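Local coordinates for protein acyl-CoA dehydrogenase (Bacillus anthracis, PDB 3OWA) that probably catalyses the FAD-dependent alpha,beta-dehydrogenation of acyl-CoA thioesters, as acyl-CoA dehydrogenases do, with the flavin bound between the two subunits of a dimer, at residues L153-S158 with L163-T168; I197-I202 with H258-N263; T176-N181 with S208-E213. One frame throughout, in Å; residues are numbered along the deposited sequence.

Contact 1: residues L153-S158 with L163-T168. With FAD (flavin-adenine dinucleotide), chain E.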
# COMPACT_ATOMS: atom_id res chain seq x y z
N LEU A 153 12.54 20.24 14.87
CA LEU A 153 13.12 20.80 13.65
C LEU A 153 12.03 21.31 12.68
O LEU A 153 12.08 22.43 12.21
CB LEU A 153 13.95 19.75 12.96
CG LEU A 153 14.58 20.05 11.58
CD1 LEU A 153 15.42 21.32 11.59
CD2 LEU A 153 15.40 18.84 11.08
N THR A 154 11.08 20.44 12.36
CA THR A 154 10.01 20.75 11.42
C THR A 154 9.16 21.95 11.78
O THR A 154 8.91 22.22 12.96
CB THR A 154 9.12 19.54 11.27
OG1 THR A 154 9.93 18.40 10.92
CG2 THR A 154 8.08 19.73 10.22
N GLU A 155 8.76 22.71 10.76
CA GLU A 155 7.81 23.81 10.93
C GLU A 155 6.64 23.70 9.94
O GLU A 155 6.71 22.93 9.00
CB GLU A 155 8.46 25.20 10.80
CG GLU A 155 9.61 25.40 11.76
CD GLU A 155 10.19 26.75 11.78
OE1 GLU A 155 9.65 27.69 11.11
OE2 GLU A 155 11.19 26.90 12.53
N PRO A 156 5.57 24.50 10.13
CA PRO A 156 4.47 24.40 9.15
C PRO A 156 4.98 24.65 7.71
O PRO A 156 4.53 23.98 6.78
CB PRO A 156 3.52 25.51 9.57
CG PRO A 156 3.71 25.62 11.10
CD PRO A 156 5.22 25.34 11.31
N GLY A 157 5.93 25.58 7.57
CA GLY A 157 6.41 25.99 6.24
C GLY A 157 7.68 25.26 5.83
O GLY A 157 8.24 25.50 4.76
N SER A 158 8.16 24.34 6.67
CA SER A 158 9.42 23.67 6.35
C SER A 158 9.46 22.24 6.87
O SER A 158 9.67 22.00 8.07
CB SER A 158 10.64 24.50 6.84
OG SER A 158 10.62 24.77 8.23
N LEU A 163 15.94 23.34 6.44
CA LEU A 163 16.76 24.54 6.70
C LEU A 163 16.02 25.83 6.39
O LEU A 163 16.52 26.93 6.66
CB LEU A 163 18.10 24.48 5.92
CG LEU A 163 18.92 23.19 6.00
CD1 LEU A 163 20.21 23.32 5.20
CD2 LEU A 163 19.20 22.75 7.44
N GLY A 164 14.82 25.71 5.81
CA GLY A 164 13.93 26.85 5.64
C GLY A 164 13.18 27.26 6.93
O GLY A 164 12.26 28.07 6.88
N ALA A 165 13.59 26.74 8.09
CA ALA A 165 12.97 27.13 9.36
C ALA A 165 12.86 28.65 9.48
O ALA A 165 13.78 29.40 9.12
CB ALA A 165 13.76 26.59 10.53
N LYS A 166 11.72 29.11 9.97
CA LYS A 166 11.45 30.55 10.18
C LYS A 166 11.51 30.97 11.67
O LYS A 166 11.49 32.17 11.98
CB LYS A 166 10.10 30.88 9.59
CG LYS A 166 10.13 31.09 8.07
CD LYS A 166 8.69 31.22 7.54
CE LYS A 166 8.64 31.18 5.99
NZ LYS A 166 9.16 32.42 5.33
N THR A 167 11.57 30.01 12.60
CA THR A 167 11.84 30.36 14.00
C THR A 167 13.15 31.16 14.16
O THR A 167 14.22 30.75 13.69
CB THR A 167 11.90 29.08 14.89
OG1 THR A 167 10.64 28.40 14.78
CG2 THR A 167 12.17 29.38 16.39
N THR A 168 13.06 32.29 14.86
CA THR A 168 14.20 33.17 15.09
C THR A 168 14.71 33.12 16.53
O THR A 168 13.98 32.74 17.47
CB THR A 168 13.83 34.61 14.78
OG1 THR A 168 12.73 34.99 15.61
CG2 THR A 168 13.43 34.75 13.32
PA FAD E . 6.71 18.11 2.46
O1A FAD E . 5.77 19.26 2.25
O2A FAD E . 8.13 18.45 2.74
O5B FAD E . 6.64 17.10 1.25
C5B FAD E . 5.46 16.84 0.53
C4B FAD E . 5.75 15.94 -0.67
O4B FAD E . 6.64 16.58 -1.59
C3B FAD E . 6.41 14.63 -0.22
O3B FAD E . 6.02 13.54 -1.05
C2B FAD E . 7.86 14.92 -0.51
O2B FAD E . 8.60 13.76 -0.73
C1B FAD E . 7.77 15.75 -1.76
N9A FAD E . 8.97 16.56 -1.94
C8A FAD E . 9.47 17.52 -1.09
N7A FAD E . 10.59 18.05 -1.62
C5A FAD E . 10.81 17.46 -2.81
C6A FAD E . 11.82 17.62 -3.79
N6A FAD E . 12.75 18.57 -3.67
N1A FAD E . 11.76 16.84 -4.91
C2A FAD E . 10.74 15.92 -5.09
N3A FAD E . 9.73 15.78 -4.15
C4A FAD E . 9.78 16.52 -3.02
N1 FAD E . 9.77 16.48 12.86
C2 FAD E . 10.64 16.74 13.89
O2 FAD E . 11.58 17.49 13.71
N3 FAD E . 10.49 16.19 15.14
C4 FAD E . 9.45 15.37 15.42
O4 FAD E . 9.37 14.88 16.56
C4X FAD E . 8.55 15.07 14.38
N5 FAD E . 7.46 14.27 14.65
C5X FAD E . 6.53 14.01 13.66
C6 FAD E . 5.44 13.19 13.96
C7 FAD E . 4.47 12.95 12.99
C7M FAD E . 3.28 12.08 13.32
C8 FAD E . 4.64 13.55 11.72
C8M FAD E . 3.68 13.35 10.59
C9 FAD E . 5.75 14.32 11.41
C9A FAD E . 6.70 14.57 12.37
N10 FAD E . 7.82 15.34 12.07
C10 FAD E . 8.71 15.63 13.09
C1' FAD E . 7.97 16.02 10.71
C2' FAD E . 8.15 15.05 9.54
O2' FAD E . 9.22 14.13 9.63
C3' FAD E . 7.80 15.78 8.08
O3' FAD E . 6.49 15.38 7.87
C4' FAD E . 8.57 15.43 7.06
O4' FAD E . 9.90 15.75 7.46
C5' FAD E . 8.23 15.86 5.64
O5' FAD E . 7.70 17.16 5.71
P FAD E . 6.25 17.56 5.20
O1P FAD E . 5.29 16.66 5.94
O2P FAD E . 6.03 19.03 5.43
O3P FAD E . 6.17 17.15 3.66
O HOH W 1 8.09 29.33 13.13
O HOH W 2 9.27 27.43 7.79
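Glu155 reaches from one limb of the flavin-binding loop of the acyl-CoA dehydrogenase beta-domain to the other, where its carboxylate takes the backbone N-H groups of Lys166 and Thr167. The loop joins strands 149-152 and 168-171 and folds back through a type I beta turn, Glu155 to Ser158. Lys166 N binds OE1 at 2.8 Å, from above the carboxylate plane. Thr167 grips OE2 twice: its N meets the syn lone pair of that oxygen at 3.1 Å, while OG1 donates from well out of the plane at 2.8 Å. Lys184 adds a salt bridge to OE2, so three donor groups converge there, which should favour the ionised form. With CG anti to the carbonyl carbon (chi1 -56°) and the chain extended beyond it, the carboxylate is carried across to the second limb. A water-mediated link runs from Ser158 OG to Gly164 O, the water donating to both. Beside the first limb, flavin O2 accepts from Leu153 N and Thr154 N, and Thr154 OG1 donates to N1 at 2.7 Å. Arg294 and Gln296 of the second subunit bind the carbonyls of Pro156 and Gly157, respectively. One more water donates to both Glu155 OE1, at 3.0 Å, and Thr167 OG1.

Contact 2: residues I197-I202 with H258-N263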
# COMPACT_ATOMS: atom_id res chain seq x y z
N ILE A 197 15.28 19.77 21.69
CA ILE A 197 16.37 20.23 20.84
C ILE A 197 15.70 21.04 19.75
O ILE A 197 15.03 20.49 18.92
CB ILE A 197 17.13 19.06 20.19
CG1 ILE A 197 17.61 18.06 21.27
CG2 ILE A 197 18.33 19.62 19.28
CD1 ILE A 197 18.52 18.63 22.38
N VAL A 198 15.83 22.36 19.82
CA VAL A 198 15.10 23.24 18.91
C VAL A 198 16.04 23.93 17.90
O VAL A 198 17.08 24.45 18.28
CB VAL A 198 14.42 24.35 19.71
CG1 VAL A 198 13.71 25.34 18.79
CG2 VAL A 198 13.45 23.75 20.80
N TYR A 199 15.66 23.99 16.63
CA TYR A 199 16.49 24.68 15.65
C TYR A 199 15.85 26.00 15.33
O TYR A 199 14.63 26.06 15.17
CB TYR A 199 16.51 23.86 14.37
CG TYR A 199 17.35 22.62 14.47
CD1 TYR A 199 18.70 22.63 14.06
CD2 TYR A 199 16.80 21.42 14.91
CE1 TYR A 199 19.47 21.46 14.11
CE2 TYR A 199 17.58 20.25 14.97
CZ TYR A 199 18.89 20.27 14.56
OH TYR A 199 19.61 19.08 14.61
N ALA A 200 16.67 27.07 15.25
CA ALA A 200 16.17 28.42 15.01
C ALA A 200 17.28 29.21 14.32
O ALA A 200 18.44 28.82 14.41
CB ALA A 200 15.80 29.11 16.33
N LYS A 201 16.93 30.30 13.66
CA LYS A 201 17.95 31.12 13.00
C LYS A 201 18.30 32.35 13.84
O LYS A 201 17.45 33.22 14.02
CB LYS A 201 17.54 31.52 11.58
CG LYS A 201 17.43 30.34 10.64
CD LYS A 201 17.02 30.78 9.23
CE LYS A 201 16.99 29.55 8.31
NZ LYS A 201 16.68 29.97 6.89
N ILE A 202 19.53 32.39 14.35
CA ILE A 202 20.03 33.55 15.11
C ILE A 202 20.01 34.78 14.23
O ILE A 202 20.52 34.73 13.13
CB ILE A 202 21.42 33.28 15.71
CG1 ILE A 202 21.27 32.19 16.79
CG2 ILE A 202 22.02 34.60 16.30
CD1 ILE A 202 22.55 31.55 17.26
N HIS A 258 23.02 22.81 10.68
CA HIS A 258 22.88 21.78 9.62
C HIS A 258 23.76 20.56 9.85
O HIS A 258 23.36 19.42 9.49
CB HIS A 258 23.11 22.34 8.20
CG HIS A 258 24.54 22.68 7.90
ND1 HIS A 258 25.10 23.88 8.26
CD2 HIS A 258 25.52 21.97 7.29
CE1 HIS A 258 26.37 23.91 7.87
NE2 HIS A 258 26.65 22.75 7.29
N ILE A 259 24.92 20.77 10.45
CA ILE A 259 25.82 19.68 10.76
C ILE A 259 25.18 18.70 11.77
O ILE A 259 25.27 17.45 11.62
CB ILE A 259 27.16 20.23 11.28
CG1 ILE A 259 27.93 20.90 10.13
CG2 ILE A 259 27.99 19.13 11.97
CD1 ILE A 259 29.11 21.74 10.60
N ILE A 260 24.52 19.25 12.78
CA ILE A 260 23.79 18.42 13.75
C ILE A 260 22.60 17.70 13.07
O ILE A 260 22.46 16.45 13.20
CB ILE A 260 23.35 19.22 14.97
CG1 ILE A 260 24.59 19.87 15.62
CG2 ILE A 260 22.51 18.33 15.97
CD1 ILE A 260 24.23 20.89 16.76
N ALA A 261 21.81 18.46 12.30
CA ALA A 261 20.60 17.94 11.70
C ALA A 261 20.91 16.80 10.74
O ALA A 261 20.17 15.80 10.69
CB ALA A 261 19.79 19.04 10.99
N PHE A 262 21.98 16.97 9.96
CA PHE A 262 22.36 15.97 8.97
C PHE A 262 22.88 14.70 9.65
O PHE A 262 22.54 13.58 9.24
CB PHE A 262 23.38 16.53 7.96
CG PHE A 262 24.30 15.46 7.37
CD1 PHE A 262 23.89 14.67 6.27
CD2 PHE A 262 25.59 15.23 7.92
CE1 PHE A 262 24.75 13.66 5.73
CE2 PHE A 262 26.44 14.23 7.39
CZ PHE A 262 26.01 13.44 6.30
N ASN A 263 23.68 14.87 10.70
CA ASN A 263 24.23 13.71 11.39
C ASN A 263 23.16 12.93 12.14
O ASN A 263 23.17 11.70 12.11
CB ASN A 263 25.34 14.11 12.34
CG ASN A 263 26.68 14.13 11.66
OD1 ASN A 263 27.32 13.09 11.45
ND2 ASN A 263 27.12 15.32 11.31
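On the strand side Tyr199 carries this contact, reaching from strand 195-202 of the beta-domain to helix 257-293, the first long helix of the C-terminal domain. Its CB leaves the strand in the direction of the helix, and CG stands anti to the carbonyl carbon (chi1 -73°), which aims the ring across the gap. Within the beta-domain the ring meets that of Phe207, the planes at a small angle. Farther out, CE1 comes to 4.0 Å from Ala261 CB and CZ to 3.9 Å from the same methyl. Ala261 CB and Ile260 CG2 both approach the ring obliquely. The hydroxyl goes deepest: OH lies 3.3 Å from Ile260 CG2 and 3.6 Å from Ala261 CB, resting where two consecutive residues of the helix meet. Ile260 CG2, anti to its own backbone N, is the branch that makes this touch, and the same side chain also packs on Phe129 and Leu251. Although Tyr199 OH is 3.2 Å from Ala261 N, the angle is too poor for a hydrogen bond. The hydroxyl is bonded instead to Tyr151 OH, so strand and helix meet here through van der Waals packing, while the polar tip is satisfied within the beta-domain.

Contact 3: residues T176-N181 with S208-E213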
# COMPACT_ATOMS: atom_id res chain seq x y z
N THR A 176 22.58 37.56 27.91
CA THR A 176 22.56 36.38 28.75
C THR A 176 21.68 35.23 28.20
O THR A 176 21.93 34.08 28.51
CB THR A 176 22.11 36.73 30.18
OG1 THR A 176 20.75 37.20 30.15
CG2 THR A 176 23.04 37.81 30.81
N HIS A 177 20.68 35.57 27.39
CA HIS A 177 19.68 34.61 26.89
C HIS A 177 19.36 34.89 25.44
O HIS A 177 19.28 36.06 25.06
CB HIS A 177 18.37 34.73 27.66
CG HIS A 177 18.46 34.32 29.09
ND1 HIS A 177 19.00 35.13 30.06
CD2 HIS A 177 18.05 33.19 29.73
CE1 HIS A 177 18.95 34.52 31.23
NE2 HIS A 177 18.37 33.34 31.05
N TYR A 178 19.15 33.82 24.67
CA TYR A 178 18.51 33.93 23.36
C TYR A 178 17.01 33.99 23.56
O TYR A 178 16.48 33.27 24.40
CB TYR A 178 18.88 32.73 22.47
CG TYR A 178 20.29 32.84 21.95
CD1 TYR A 178 20.57 33.67 20.86
CD2 TYR A 178 21.34 32.12 22.55
CE1 TYR A 178 21.88 33.78 20.37
CE2 TYR A 178 22.67 32.22 22.07
CZ TYR A 178 22.92 33.07 20.99
OH TYR A 178 24.20 33.18 20.49
N VAL A 179 16.38 34.87 22.79
CA VAL A 179 14.92 35.07 22.77
C VAL A 179 14.37 34.39 21.51
O VAL A 179 14.65 34.82 20.37
CB VAL A 179 14.55 36.60 22.82
CG1 VAL A 179 13.06 36.80 22.76
CG2 VAL A 179 15.10 37.28 24.10
N LEU A 180 13.64 33.30 21.70
CA LEU A 180 13.17 32.50 20.53
C LEU A 180 11.70 32.76 20.20
O LEU A 180 10.84 32.81 21.10
CB LEU A 180 13.40 30.99 20.78
CG LEU A 180 14.74 30.44 20.28
CD1 LEU A 180 15.87 30.99 21.14
CD2 LEU A 180 14.73 28.88 20.34
N ASN A 181 11.42 32.91 18.91
CA ASN A 181 10.04 33.08 18.45
C ASN A 181 9.74 32.23 17.25
O ASN A 181 10.46 32.30 16.24
CB ASN A 181 9.76 34.55 18.10
CG ASN A 181 9.60 35.40 19.32
OD1 ASN A 181 10.54 36.12 19.73
ND2 ASN A 181 8.40 35.37 19.90
N SER A 208 20.79 27.35 13.73
CA SER A 208 21.50 26.89 14.94
C SER A 208 20.62 26.00 15.83
O SER A 208 19.43 26.09 15.76
CB SER A 208 21.97 28.12 15.77
OG SER A 208 22.76 29.00 14.99
N ALA A 209 21.21 25.14 16.66
CA ALA A 209 20.43 24.28 17.54
C ALA A 209 20.53 24.76 18.97
O ALA A 209 21.56 25.32 19.35
CB ALA A 209 20.90 22.82 17.42
N PHE A 210 19.47 24.53 19.76
CA PHE A 210 19.39 25.00 21.16
C PHE A 210 18.79 23.93 22.03
O PHE A 210 17.86 23.22 21.60
CB PHE A 210 18.47 26.22 21.28
CG PHE A 210 18.94 27.43 20.50
CD1 PHE A 210 19.70 28.40 21.13
CD2 PHE A 210 18.61 27.60 19.18
CE1 PHE A 210 20.15 29.55 20.44
CE2 PHE A 210 19.04 28.73 18.46
CZ PHE A 210 19.83 29.71 19.11
N ILE A 211 19.30 23.79 23.25
CA ILE A 211 18.64 22.94 24.24
C ILE A 211 17.63 23.82 24.97
O ILE A 211 17.97 24.86 25.59
CB ILE A 211 19.64 22.34 25.22
CG1 ILE A 211 20.72 21.56 24.46
CG2 ILE A 211 18.91 21.54 26.33
CD1 ILE A 211 22.04 21.33 25.27
N VAL A 212 16.36 23.46 24.85
CA VAL A 212 15.31 24.30 25.37
C VAL A 212 14.52 23.45 26.37
O VAL A 212 13.93 22.43 25.98
CB VAL A 212 14.36 24.76 24.25
CG1 VAL A 212 13.20 25.61 24.85
CG2 VAL A 212 15.14 25.54 23.19
N GLU A 213 14.49 23.88 27.62
CA GLU A 213 13.66 23.22 28.63
C GLU A 213 12.20 23.67 28.54
O GLU A 213 11.90 24.86 28.32
CB GLU A 213 14.25 23.51 30.02
CG GLU A 213 15.62 22.87 30.18
CD GLU A 213 16.22 23.06 31.59
OE1 GLU A 213 17.45 22.98 31.74
OE2 GLU A 213 15.45 23.29 32.54
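Strands 177-181 and 208-213 cross almost perpendicularly, at -92° with their axes 10.5 Å apart at closest approach, a separation bridged by side chains and by no hydrogen bond. This is the face-to-face packing of a curled sheet, here the beta-barrel middle domain of the acyl-CoA dehydrogenase fold. Tyr178 and Phe210 form its aromatic centre. They make a T-shaped pair in which Phe210 supplies the edge and Tyr178 the face, with ring centroids 5.2 Å apart and planes at 66°. Phe210 CE1 does the touching, 3.5 Å from Tyr178 CD2 and nearly as close to CG, and so sits over the backbone-proximal side of the tyrosine ring. Both residues hold CG anti to the carbonyl carbon (chi1 -75° for Tyr178, -63° for Phe210), which sends the two rings to meet between the strands. Next to this pair, Leu180 turns its CD2 branch between two residues of the facing strand. That methyl lies 4.2 Å from Phe210 CD2, approached obliquely, and 4.4 Å from Val212 CG2. All four residues are buried, and the contact is wholly apolar. Around them, Ala169 of strand 168-171 touches Leu180 and Phe210, Val245 of strand 243-246 touches Leu180 and Val212, Ile202 and Val198 of strand 195-202 pack against Phe210 and Val212, respectively, and Ile254 of a nearby loop lies against Tyr178.

How the contacts relate
The three contacts are set in or against the beta-domain, progressively farther from the flavin, all on one side of the chain's centre. Contact 1 closes first along the sequence, whereas contacts 2 and 3 interleave, because strand 195-202 falls between the strands of contact 3. Centres of contacts 1 and 2 are about 11 Å apart, of 2 and 3 about 12 Å, and of 1 and 3 about 15 Å. Main-chain pairing couples them: Thr167 with Lys201, Thr168 with Asn181, Val198 with Phe210 and Ala200 with Ser208. One sheet supplies the strands of contacts 2 and 3 and flanks the flavin loop, putting cofactor site, barrel interior and the seam with helix 257-293 on one framework.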